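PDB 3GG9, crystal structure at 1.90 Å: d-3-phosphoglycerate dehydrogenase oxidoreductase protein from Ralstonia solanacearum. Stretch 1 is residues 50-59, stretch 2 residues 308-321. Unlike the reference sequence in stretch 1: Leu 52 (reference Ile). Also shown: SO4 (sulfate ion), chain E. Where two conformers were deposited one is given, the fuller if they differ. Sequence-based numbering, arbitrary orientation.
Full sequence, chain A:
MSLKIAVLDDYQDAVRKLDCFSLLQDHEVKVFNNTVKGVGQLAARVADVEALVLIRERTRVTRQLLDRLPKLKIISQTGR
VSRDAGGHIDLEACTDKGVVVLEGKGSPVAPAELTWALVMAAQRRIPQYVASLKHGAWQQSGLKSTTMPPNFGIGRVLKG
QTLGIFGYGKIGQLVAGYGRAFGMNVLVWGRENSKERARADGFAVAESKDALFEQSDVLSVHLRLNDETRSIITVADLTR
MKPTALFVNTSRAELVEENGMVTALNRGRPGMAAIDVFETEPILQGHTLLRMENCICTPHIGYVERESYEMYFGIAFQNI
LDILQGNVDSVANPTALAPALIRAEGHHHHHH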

ATOM      1  N   GLU A  50      32.285   6.879 -24.267  1.00 30.75           N
ATOM      2  CA  GLU A  50      32.327   8.285 -24.544  1.00 32.72           C
ATOM      3  C   GLU A  50      31.128   8.980 -23.918  1.00 33.49           C
ATOM      4  O   GLU A  50      31.184  10.181 -23.636  1.00 31.75           O
ATOM      5  CB  GLU A  50      32.344   8.506 -26.055  1.00 38.74           C
ATOM      6  CG  GLU A  50      33.437   7.712 -26.774  1.00 44.38           C
ATOM      7  CD  GLU A  50      33.098   7.460 -28.224  1.00 51.58           C
ATOM      8  OE1 GLU A  50      33.212   8.405 -29.036  1.00 58.41           O
ATOM      9  OE2 GLU A  50      32.712   6.318 -28.551  1.00 43.93           O
ATOM     10  N   ALA A  51      30.038   8.240 -23.710  1.00 34.22           N
ATOM     11  CA  ALA A  51      28.836   8.816 -23.082  1.00 32.59           C
ATOM     12  C   ALA A  51      28.307   7.949 -21.961  1.00 31.82           C
ATOM     13  O   ALA A  51      28.117   6.748 -22.119  1.00 31.52           O
ATOM     14  CB  ALA A  51      27.738   9.109 -24.112  1.00 33.10           C
ATOM     15  N   LEU A  52      28.058   8.576 -20.821  1.00 27.19           N
ATOM     16  CA  LEU A  52      27.647   7.845 -19.639  1.00 34.03           C
ATOM     17  C   LEU A  52      26.265   8.339 -19.264  1.00 31.88           C
ATOM     18  O   LEU A  52      26.058   9.537 -19.130  1.00 37.62           O
ATOM     19  CB  LEU A  52      28.641   8.115 -18.510  1.00 34.78           C
ATOM     20  CG  LEU A  52      28.843   7.157 -17.350  1.00 40.15           C
ATOM     21  CD1 LEU A  52      29.038   5.718 -17.799  1.00 38.69           C
ATOM     22  CD2 LEU A  52      30.046   7.642 -16.581  1.00 41.97           C
ATOM     23  N   VAL A  53      25.320   7.410 -19.128  1.00 31.62           N
ATOM     24  CA  VAL A  53      24.000   7.735 -18.614  1.00 26.76           C
ATOM     25  C   VAL A  53      23.907   7.301 -17.147  1.00 30.62           C
ATOM     26  O   VAL A  53      24.128   6.128 -16.812  1.00 29.50           O
ATOM     27  CB  VAL A  53      22.863   7.103 -19.441  1.00 26.26           C
ATOM     28  CG1 VAL A  53      21.476   7.480 -18.847  1.00 25.39           C
ATOM     29  CG2 VAL A  53      22.972   7.557 -20.901  1.00 27.15           C
ATOM     30  N   LEU A  54      23.599   8.270 -16.289  1.00 26.74           N
ATOM     31  CA  LEU A  54      23.454   8.030 -14.857  1.00 29.32           C
ATOM     32  C   LEU A  54      21.979   7.993 -14.466  1.00 28.96           C
ATOM     33  O   LEU A  54      21.177   8.809 -14.939  1.00 29.05           O
ATOM     34  CB  LEU A  54      24.175   9.114 -14.048  1.00 28.11           C
ATOM     35  CG  LEU A  54      25.694   9.274 -14.213  1.00 28.99           C
ATOM     36  CD1 LEU A  54      26.229  10.363 -13.289  1.00 28.57           C
ATOM     37  CD2 LEU A  54      26.410   7.958 -13.927  1.00 32.30           C
ATOM     38  N   ILE A  55      21.644   7.039 -13.604  1.00 25.00           N
ATOM     39  CA  ILE A  55      20.309   6.897 -13.031  1.00 25.84           C
ATOM     40  C   ILE A  55      20.273   7.618 -11.696  1.00 26.80           C
ATOM     41  O   ILE A  55      20.790   7.127 -10.692  1.00 23.81           O
ATOM     42  CB  ILE A  55      19.885   5.417 -12.884  1.00 25.07           C
ATOM     43  CG1 ILE A  55      20.064   4.669 -14.210  1.00 24.89           C
ATOM     44  CG2 ILE A  55      18.442   5.309 -12.335  1.00 19.47           C
ATOM     45  CD1 ILE A  55      19.595   3.215 -14.195  1.00 27.99           C
ATOM     46  N   ARG A  56      19.671   8.802 -11.725  1.00 21.46           N
ATOM     47  CA  ARG A  56      19.544   9.645 -10.547  0.50 27.27           C
ATOM     48  C   ARG A  56      20.863   9.787  -9.779  1.00 29.38           C
ATOM     49  O   ARG A  56      21.888  10.096 -10.375  1.00 35.10           O
ATOM     50  CB  ARG A  56      18.364   9.173  -9.682  0.50 24.42           C
ATOM     51  CG  ARG A  56      17.021   9.353 -10.404  0.50 22.13           C
ATOM     52  CD  ARG A  56      16.821  10.798 -10.863  0.50 22.17           C
ATOM     53  NE  ARG A  56      17.001  11.758  -9.770  0.50 32.70           N
ATOM     54  CZ  ARG A  56      17.852  12.786  -9.776  0.50 27.01           C
ATOM     55  NH1 ARG A  56      17.932  13.577  -8.716  0.50 28.36           N
ATOM     56  NH2 ARG A  56      18.615  13.032 -10.832  0.50 28.97           N
ATOM     57  N   GLU A  57      20.859   9.535  -8.474  1.00 32.23           N
ATOM     58  CA  GLU A  57      22.097   9.656  -7.695  1.00 32.33           C
ATOM     59  C   GLU A  57      22.766   8.328  -7.352  1.00 33.99           C
ATOM     60  O   GLU A  57      23.521   8.249  -6.379  1.00 33.21           O
ATOM     61  CB  GLU A  57      21.849  10.462  -6.415  1.00 41.84           C
ATOM     62  CG  GLU A  57      21.256  11.853  -6.648  1.00 52.78           C
ATOM     63  CD  GLU A  57      21.927  12.932  -5.791  1.00 71.51           C
ATOM     64  OE1 GLU A  57      21.886  14.124  -6.185  1.00 73.48           O
ATOM     65  OE2 GLU A  57      22.509  12.594  -4.735  1.00 70.80           O
ATOM     66  N   ARG A  58      22.507   7.287  -8.142  1.00 28.87           N
ATOM     67  CA  ARG A  58      23.024   5.948  -7.819  1.00 30.07           C
ATOM     68  C   ARG A  58      24.566   5.815  -7.850  1.00 36.62           C
ATOM     69  O   ARG A  58      25.143   4.993  -7.113  1.00 33.57           O
ATOM     70  CB  ARG A  58      22.361   4.880  -8.703  1.00 32.13           C
ATOM     71  CG  ARG A  58      20.840   4.732  -8.479  1.00 28.62           C
ATOM     72  CD  ARG A  58      20.247   3.596  -9.288  1.00 31.74           C
ATOM     73  NE  ARG A  58      18.791   3.624  -9.197  1.00 31.08           N
ATOM     74  CZ  ARG A  58      17.937   2.940  -9.965  1.00 27.21           C
ATOM     75  NH1 ARG A  58      18.323   2.133 -10.933  1.00 22.68           N
ATOM     76  NH2 ARG A  58      16.650   3.096  -9.761  1.00 25.20           N
ATOM     77  N   THR A  59      25.212   6.604  -8.708  1.00 35.20           N
ATOM     78  CA  THR A  59      26.677   6.640  -8.829  1.00 35.55           C
ATOM     79  C   THR A  59      27.146   8.088  -8.700  1.00 36.91           C
ATOM     80  O   THR A  59      26.565   8.995  -9.307  1.00 30.94           O
ATOM     81  CB  THR A  59      27.167   6.014 -10.173  1.00 38.13           C
ATOM     82  OG1 THR A  59      27.011   4.594 -10.115  1.00 40.03           O
ATOM     83  CG2 THR A  59      28.657   6.306 -10.436  1.00 41.11           C
ATOM     84  N   SER A 308       7.652   6.828 -15.405  1.00 21.74           N
ATOM     85  CA  SER A 308       8.771   7.624 -14.926  1.00 22.52           C
ATOM     86  C   SER A 308      10.044   7.292 -15.712  1.00 19.69           C
ATOM     87  O   SER A 308      10.711   8.197 -16.173  1.00 22.96           O
ATOM     88  CB  SER A 308       8.995   7.405 -13.416  1.00 21.06           C
ATOM     89  OG  SER A 308      10.053   8.219 -12.936  1.00 33.94           O
ATOM     90  N   TYR A 309      10.381   6.010 -15.860  1.00 20.33           N
ATOM     91  CA  TYR A 309      11.571   5.593 -16.635  1.00 19.41           C
ATOM     92  C   TYR A 309      11.454   6.024 -18.120  1.00 25.09           C
ATOM     93  O   TYR A 309      12.388   6.582 -18.704  1.00 22.43           O
ATOM     94  CB  TYR A 309      11.779   4.077 -16.522  1.00 19.69           C
ATOM     95  CG  TYR A 309      12.736   3.639 -15.393  1.00 20.99           C
ATOM     96  CD1 TYR A 309      12.878   4.394 -14.223  1.00 22.90           C
ATOM     97  CD2 TYR A 309      13.475   2.456 -15.496  1.00 18.92           C
ATOM     98  CE1 TYR A 309      13.763   3.992 -13.186  1.00 21.91           C
ATOM     99  CE2 TYR A 309      14.366   2.056 -14.466  1.00 26.14           C
ATOM    100  CZ  TYR A 309      14.496   2.837 -13.319  1.00 29.40           C
ATOM    101  OH  TYR A 309      15.352   2.461 -12.285  1.00 22.23           O
ATOM    102  N   GLU A 310      10.293   5.802 -18.715  1.00 22.27           N
ATOM    103  CA  GLU A 310      10.098   6.239 -20.098  1.00 25.83           C
ATOM    104  C   GLU A 310      10.442   7.730 -20.260  1.00 23.39           C
ATOM    105  O   GLU A 310      11.223   8.070 -21.137  1.00 28.00           O
ATOM    106  CB  GLU A 310       8.679   5.932 -20.607  1.00 27.18           C
ATOM    107  CG  GLU A 310       8.375   4.436 -20.852  1.00 29.86           C
ATOM    108  CD  GLU A 310       9.082   3.792 -22.067  1.00 35.56           C
ATOM    109  OE1 GLU A 310       8.859   2.562 -22.258  1.00 29.88           O
ATOM    110  OE2 GLU A 310       9.846   4.477 -22.825  1.00 31.28           O
ATOM    111  N   MET A 311       9.888   8.587 -19.393  1.00 28.36           N
ATOM    112  CA  MET A 311      10.119  10.041 -19.405  1.00 30.75           C
ATOM    113  C   MET A 311      11.576  10.386 -19.076  1.00 27.96           C
ATOM    114  O   MET A 311      12.232  11.107 -19.833  1.00 27.50           O
ATOM    115  CB  MET A 311       9.178  10.766 -18.416  1.00 27.95           C
ATOM    116  CG  MET A 311       9.353  12.304 -18.389  1.00 48.86           C
ATOM    117  SD  MET A 311       8.792  13.123 -16.859  1.00 50.54           S
ATOM    118  CE  MET A 311       7.018  13.131 -17.150  1.00 53.94           C
ATOM    119  N   TYR A 312      12.075   9.857 -17.960  1.00 20.97           N
ATOM    120  CA  TYR A 312      13.437  10.150 -17.507  1.00 23.67           C
ATOM    121  C   TYR A 312      14.514   9.784 -18.538  1.00 22.24           C
ATOM    122  O   TYR A 312      15.302  10.641 -18.919  1.00 20.22           O
ATOM    123  CB  TYR A 312      13.727   9.501 -16.154  1.00 25.06           C
ATOM    124  CG  TYR A 312      13.226  10.295 -14.952  1.00 32.97           C
ATOM    125  CD1 TYR A 312      14.122  10.895 -14.072  1.00 43.68           C
ATOM    126  CD2 TYR A 312      11.858  10.452 -14.695  1.00 38.43           C
ATOM    127  CE1 TYR A 312      13.672  11.624 -12.964  1.00 41.99           C
ATOM    128  CE2 TYR A 312      11.396  11.180 -13.587  1.00 38.49           C
ATOM    129  CZ  TYR A 312      12.311  11.753 -12.722  1.00 40.26           C
ATOM    130  OH  TYR A 312      11.870  12.479 -11.631  1.00 33.86           O
ATOM    131  N   PHE A 313      14.530   8.529 -18.985  1.00 24.34           N
ATOM    132  CA  PHE A 313      15.479   8.071 -20.003  1.00 18.90           C
ATOM    133  C   PHE A 313      15.207   8.641 -21.394  1.00 22.04           C
ATOM    134  O   PHE A 313      16.144   8.969 -22.135  1.00 24.26           O
ATOM    135  CB  PHE A 313      15.517   6.554 -20.026  1.00 21.16           C
ATOM    136  CG  PHE A 313      16.091   5.981 -18.754  1.00 22.04           C
ATOM    137  CD1 PHE A 313      17.465   5.831 -18.625  1.00 31.28           C
ATOM    138  CD2 PHE A 313      15.265   5.688 -17.672  1.00 20.22           C
ATOM    139  CE1 PHE A 313      18.017   5.336 -17.455  1.00 19.02           C
ATOM    140  CE2 PHE A 313      15.815   5.184 -16.450  1.00 22.43           C
ATOM    141  CZ  PHE A 313      17.194   5.023 -16.367  1.00 21.15           C
ATOM    142  N   GLY A 314      13.937   8.759 -21.756  1.00 21.60           N
ATOM    143  CA  GLY A 314      13.607   9.410 -23.035  1.00 23.14           C
ATOM    144  C   GLY A 314      14.352  10.736 -23.151  1.00 25.62           C
ATOM    145  O   GLY A 314      15.025  10.995 -24.149  1.00 27.05           O
ATOM    146  N   ILE A 315      14.259  11.552 -22.105  1.00 24.73           N
ATOM    147  CA  ILE A 315      14.932  12.848 -22.062  1.00 27.43           C
ATOM    148  C   ILE A 315      16.447  12.748 -22.009  1.00 26.88           C
ATOM    149  O   ILE A 315      17.114  13.461 -22.742  1.00 26.84           O
ATOM    150  CB  ILE A 315      14.378  13.749 -20.915  1.00 33.89           C
ATOM    151  CG1 ILE A 315      12.976  14.231 -21.277  1.00 32.14           C
ATOM    152  CG2 ILE A 315      15.276  14.953 -20.658  1.00 29.20           C
ATOM    153  CD1 ILE A 315      12.187  14.743 -20.091  1.00 41.08           C
ATOM    154  N   ALA A 316      17.000  11.883 -21.153  1.00 27.14           N
ATOM    155  CA  ALA A 316      18.460  11.726 -21.099  1.00 27.14           C
ATOM    156  C   ALA A 316      19.058  11.234 -22.435  1.00 31.03           C
ATOM    157  O   ALA A 316      20.138  11.694 -22.830  1.00 28.11           O
ATOM    158  CB  ALA A 316      18.893  10.816 -19.916  1.00 22.69           C
ATOM    159  N   PHE A 317      18.340  10.344 -23.128  1.00 26.63           N
ATOM    160  CA  PHE A 317      18.753   9.818 -24.437  1.00 25.31           C
ATOM    161  C   PHE A 317      18.628  10.870 -25.535  1.00 28.64           C
ATOM    162  O   PHE A 317      19.551  11.045 -26.329  1.00 22.93           O
ATOM    163  CB  PHE A 317      17.952   8.580 -24.845  1.00 24.44           C
ATOM    164  CG  PHE A 317      18.133   7.385 -23.944  1.00 28.56           C
ATOM    165  CD1 PHE A 317      19.172   7.317 -23.020  1.00 25.34           C
ATOM    166  CD2 PHE A 317      17.248   6.313 -24.028  1.00 23.83           C
ATOM    167  CE1 PHE A 317      19.322   6.196 -22.203  1.00 22.32           C
ATOM    168  CE2 PHE A 317      17.407   5.186 -23.225  1.00 29.29           C
ATOM    169  CZ  PHE A 317      18.442   5.131 -22.308  1.00 25.17           C
ATOM    170  N   GLN A 318      17.490  11.560 -25.579  1.00 26.64           N
ATOM    171  CA  GLN A 318      17.313  12.677 -26.518  1.00 29.45           C
ATOM    172  C   GLN A 318      18.349  13.781 -26.280  1.00 31.34           C
ATOM    173  O   GLN A 318      18.821  14.401 -27.236  1.00 29.11           O
ATOM    174  CB  GLN A 318      15.892  13.236 -26.466  1.00 31.79           C
ATOM    175  CG  GLN A 318      15.490  14.128 -27.652  1.00 30.17           C
ATOM    176  CD  GLN A 318      15.702  13.457 -29.016  1.00 28.88           C
ATOM    177  OE1 GLN A 318      15.242  12.338 -29.250  1.00 34.90           O
ATOM    178  NE2 GLN A 318      16.391  14.157 -29.930  1.00 29.68           N
ATOM    179  N   ASN A 319      18.739  13.996 -25.021  1.00 30.10           N
ATOM    180  CA  ASN A 319      19.777  14.985 -24.714  1.00 30.35           C
ATOM    181  C   ASN A 319      21.112  14.666 -25.402  1.00 30.87           C
ATOM    182  O   ASN A 319      21.765  15.561 -25.957  1.00 29.15           O
ATOM    183  CB  ASN A 319      19.948  15.174 -23.199  1.00 30.54           C
ATOM    184  CG  ASN A 319      18.863  16.050 -22.573  1.00 32.39           C
ATOM    185  OD1 ASN A 319      18.095  16.727 -23.262  1.00 28.36           O
ATOM    186  ND2 ASN A 319      18.815  16.054 -21.248  1.00 26.59           N
ATOM    187  N   ILE A 320      21.514  13.397 -25.372  1.00 33.31           N
ATOM    188  CA  ILE A 320      22.713  12.955 -26.073  1.00 29.02           C
ATOM    189  C   ILE A 320      22.576  13.220 -27.581  1.00 36.78           C
ATOM    190  O   ILE A 320      23.473  13.806 -28.196  1.00 33.16           O
ATOM    191  CB  ILE A 320      23.036  11.477 -25.809  1.00 33.53           C
ATOM    192  CG1 ILE A 320      23.433  11.270 -24.339  1.00 33.55           C
ATOM    193  CG2 ILE A 320      24.165  10.999 -26.727  1.00 35.15           C
ATOM    194  CD1 ILE A 320      23.465   9.797 -23.912  1.00 31.22           C
ATOM    195  N   LEU A 321      21.443  12.829 -28.159  1.00 32.47           N
ATOM    196  CA  LEU A 321      21.179  13.077 -29.580  1.00 33.05           C
ATOM    197  C   LEU A 321      21.199  14.561 -29.958  1.00 37.34           C
ATOM    198  O   LEU A 321      21.727  14.919 -31.015  1.00 37.24           O
ATOM    199  CB  LEU A 321      19.857  12.452 -30.039  1.00 36.25           C
ATOM    200  CG  LEU A 321      19.584  10.969 -29.759  1.00 32.18           C
ATOM    201  CD1 LEU A 321      18.312  10.535 -30.463  1.00 31.01           C
ATOM    202  CD2 LEU A 321      20.758  10.055 -30.138  1.00 33.95           C
TER
HETATM  203  S   SO4 E   1      14.400  14.536  -9.997  1.00 48.18           S
HETATM  204  O1  SO4 E   1      14.658  13.162 -10.373  1.00 57.55           O
HETATM  205  O2  SO4 E   1      15.028  15.437 -10.945  1.00 42.04           O
HETATM  206  O3  SO4 E   1      12.962  14.768 -10.003  1.00 57.33           O
HETATM  207  O4  SO4 E   1      14.937  14.740  -8.652  1.00 40.52           O
HETATM  208  O   HOH W   1      16.526   0.251 -12.560  1.00 30.73           O

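Residues 51-54 form a strand that lies against the helix of residues 308-321, with 9.8 Å between the axes at closest approach and 161° between their N-to-C directions, so the two run nearly antiparallel. The register follows: the CA atoms of Ala 51 and Ile 320 are 8.0 Å apart, those of Val 53 and Ala 316 7.3 Å, and those of Ile 55 and Phe 313 8.6 Å. Strand position advances by two as the helix steps back by three or four. Beyond the strand, a type II' turn from Ile 55 to Arg 58 is closed by the bond from Arg 58 N to Ile 55 O (3.1 Å); Arg 56, at phi/psi 48/-128, supplies its positive phi.

Strand alternation decides which side chains meet the helix. The CA-to-CB bonds of Ala 51, Val 53 and Ile 55 point toward it, those of Leu 52 and Leu 54 away. Val 53, with 79 Å² covered, is the centre of the apolar contact: its CG2 lies 3.8 Å from Ile 320 CD1 and 4.1 Å from Phe 317 CE1, at that ring's edge, while its CG1 is 4.3 Å from Phe 313 CE1 and 4.4 Å from Ala 316 CB. Ile 55 CG1 meets the edge of the Phe 313 ring, 3.6 Å from CZ.

Polar contacts gather past the strand. Arg 58, extended through chi2 and chi3 (both t), donates from NH2 to Tyr 309 OH at 2.9 Å and 140°, with the hydroxyl near the guanidinium plane. Water 1 joins the same pair, accepting from Arg 58 NH1 at 3.1 Å and lying 2.5 Å from Tyr 309 OH. Arg 56 instead folds (chi1 to chi3 all m), placing CD 3.9 Å from Tyr 312 CE1; a sulfate lies beside both residues, its O1 2.8 Å from Arg 56 NE.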